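Local structure of Xaa-Pro dipeptidase (Lactobacillus brevis, 3I7M) at residues 26-29 / 30-34. The protein is probably a manganese-dependent metallopeptidase of family M24B that removes residues from peptide amino termini, represented here by its N-terminal creatinase/prolidase domain alone. Numbering follows the deposited sequence.
Sequences PKTI and EYLTG
T33 turns its hydroxyl back onto I29 one turn earlier, at the C-terminal end of the short helix 26-33, which in this creatinase/prolidase N-terminal domain is the next element after strand 20-23 of the mixed sheet. The carbonyl oxygen of I29 takes two hydrogen bonds from the same residue: T33 OG1 donates to I29 O over 2.8 Å and T33 N over 2.9 Å. The amide lies 18° from the carbonyl plane, whereas the hydroxyl sits well above it, 45° out. A chi1 of 73°, with OG1 between the backbone N and the carbonyl carbon, brings the hydroxyl over this oxygen; the I29 and T33 side chains lie side by side and point the same way, with I29 CG2 4.0 Å from T33 OG1. A valine in place of T33 would probably leave I29 O with the T33 amide as its main donor and deprive the F35 amide of its bond to OG1. Earlier in the helix the same i to i+4 pattern runs from E30 N to P26 O and from Y31 N to K27 O. L32 N bonds T28 O at 3.0 Å, and the leucine side chain packs against that oxygen, with L32 CG 3.4 Å from T28 O. T28 CG2 meets L32 CD1 at 4.1 Å, and both side chains rest on L23 of strand 20-23; T28 OG1 is hydrogen-bonded to E105. I29 and T33 instead share L46 of strand 45-48. At G34 the chain leaves the helix with a positive phi, while G34 N donates to E30 O over 2.7 Å.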
ATOM      1  N   PRO A  26      -1.818  -5.808  -8.255  1.00 10.89           N
ATOM      2  CA  PRO A  26      -0.994  -5.184  -9.303  1.00 11.32           C
ATOM      3  C   PRO A  26      -1.864  -4.416 -10.320  1.00 11.72           C
ATOM      4  O   PRO A  26      -1.385  -3.445 -10.891  1.00 12.57           O
ATOM      5  CB  PRO A  26      -0.306  -6.354  -9.976  1.00 13.45           C
ATOM      6  CG  PRO A  26      -0.402  -7.510  -9.010  1.00 14.57           C
ATOM      7  CD  PRO A  26      -1.572  -7.253  -8.108  1.00 11.12           C
ATOM      8  N   LYS A  27      -3.079  -4.859 -10.570  1.00 11.56           N
ATOM      9  CA  LYS A  27      -3.991  -4.122 -11.510  1.00 11.00           C
ATOM     10  C   LYS A  27      -4.338  -2.767 -10.960  1.00 11.97           C
ATOM     11  O   LYS A  27      -4.442  -1.786 -11.695  1.00 11.69           O
ATOM     12  CB  LYS A  27      -5.243  -4.914 -11.772  1.00 13.18           C
ATOM     13  CG  LYS A  27      -5.043  -6.262 -12.515  1.00 20.49           C
ATOM     14  CD  LYS A  27      -4.765  -6.108 -14.024  1.00 25.77           C
ATOM     15  CE  LYS A  27      -4.395  -7.469 -14.677  1.00 28.73           C
ATOM     16  NZ  LYS A  27      -3.939  -7.379 -16.134  1.00 30.45           N
ATOM     17  N   THR A  28      -4.538  -2.650  -9.640  1.00 10.24           N
ATOM     18  CA  THR A  28      -4.801  -1.359  -9.047  1.00 10.16           C
ATOM     19  C   THR A  28      -3.575  -0.462  -9.125  1.00 11.64           C
ATOM     20  O   THR A  28      -3.678   0.722  -9.457  1.00 11.39           O
ATOM     21  CB  THR A  28      -5.194  -1.546  -7.571  1.00 10.39           C
ATOM     22  OG1 THR A  28      -6.304  -2.419  -7.562  1.00 11.82           O
ATOM     23  CG2 THR A  28      -5.550  -0.207  -6.930  1.00 11.69           C
ATOM     24  N   ILE A  29      -2.391  -0.993  -8.826  1.00 11.15           N
ATOM     25  CA  ILE A  29      -1.175  -0.211  -8.893  1.00 11.62           C
ATOM     26  C   ILE A  29      -0.915   0.276 -10.332  1.00 12.89           C
ATOM     27  O   ILE A  29      -0.569   1.444 -10.498  1.00 13.64           O
ATOM     28  CB  ILE A  29       0.009  -0.988  -8.243  1.00 13.73           C
ATOM     29  CG1 ILE A  29      -0.286  -1.104  -6.741  1.00 16.17           C
ATOM     30  CG2 ILE A  29       1.376  -0.300  -8.506  1.00 15.95           C
ATOM     31  CD1 ILE A  29       0.684  -2.013  -5.986  1.00 18.73           C
ATOM     32  N   GLU A  30      -1.192  -0.586 -11.282  1.00 13.03           N
ATOM     33  CA  GLU A  30      -1.035  -0.178 -12.710  1.00 12.47           C
ATOM     34  C   GLU A  30      -2.024   0.926 -13.023  1.00 12.16           C
ATOM     35  O   GLU A  30      -1.686   1.895 -13.732  1.00 13.28           O
ATOM     36  CB  GLU A  30      -1.227  -1.353 -13.650  1.00 13.06           C
ATOM     37  CG  GLU A  30      -0.922  -0.971 -15.116  1.00 14.47           C
ATOM     38  CD  GLU A  30      -0.926  -2.135 -16.063  1.00 22.88           C
ATOM     39  OE1 GLU A  30      -1.287  -3.273 -15.681  1.00 27.92           O
ATOM     40  OE2 GLU A  30      -0.596  -1.888 -17.253  1.00 27.58           O
ATOM     41  N   TYR A  31      -3.246   0.776 -12.584  1.00 12.13           N
ATOM     42  CA  TYR A  31      -4.276   1.808 -12.841  0.60 12.43           C
ATOM     43  C   TYR A  31      -3.860   3.166 -12.265  1.00 13.83           C
ATOM     44  O   TYR A  31      -4.117   4.239 -12.876  1.00 14.22           O
ATOM     45  CB  TYR A  31      -5.619   1.315 -12.279  0.60 12.73           C
ATOM     46  CG  TYR A  31      -6.793   2.289 -12.497  0.60 11.41           C
ATOM     47  CD1 TYR A  31      -7.335   2.484 -13.766  0.60 12.54           C
ATOM     48  CD2 TYR A  31      -7.305   3.037 -11.436  0.60 12.46           C
ATOM     49  CE1 TYR A  31      -8.377   3.412 -13.970  0.60 15.38           C
ATOM     50  CE2 TYR A  31      -8.335   3.924 -11.613  0.60 15.93           C
ATOM     51  CZ  TYR A  31      -8.876   4.113 -12.864  0.60 15.79           C
ATOM     52  OH  TYR A  31      -9.925   5.028 -12.948  0.60 20.85           O
ATOM     53  N   LEU A  32      -3.219   3.175 -11.120  1.00 14.77           N
ATOM     54  CA  LEU A  32      -2.867   4.421 -10.434  1.00 16.92           C
ATOM     55  C   LEU A  32      -1.527   5.010 -10.885  1.00 18.60           C
ATOM     56  O   LEU A  32      -1.301   6.240 -10.794  1.00 21.39           O
ATOM     57  CB  LEU A  32      -2.836   4.205  -8.927  1.00 17.42           C
ATOM     58  CG  LEU A  32      -4.155   3.895  -8.301  1.00 17.71           C
ATOM     59  CD1 LEU A  32      -3.888   3.489  -6.837  1.00 18.81           C
ATOM     60  CD2 LEU A  32      -5.106   5.091  -8.389  1.00 20.85           C
ATOM     61  N   THR A  33      -0.658   4.170 -11.408  1.00 17.69           N
ATOM     62  CA  THR A  33       0.711   4.615 -11.761  1.00 17.98           C
ATOM     63  C   THR A  33       1.168   4.324 -13.195  1.00 18.03           C
ATOM     64  O   THR A  33       2.165   4.883 -13.663  1.00 20.48           O
ATOM     65  CB  THR A  33       1.735   3.957 -10.823  1.00 19.10           C
ATOM     66  OG1 THR A  33       1.842   2.599 -11.200  1.00 17.03           O
ATOM     67  CG2 THR A  33       1.323   4.152  -9.396  1.00 20.20           C
ATOM     68  N   GLY A  34       0.516   3.424 -13.922  1.00 17.13           N
ATOM     69  CA  GLY A  34       1.081   2.939 -15.181  1.00 16.41           C
ATOM     70  C   GLY A  34       2.156   1.869 -15.094  1.00 16.79           C
ATOM     71  O   GLY A  34       2.543   1.314 -16.129  1.00 18.34           O
TER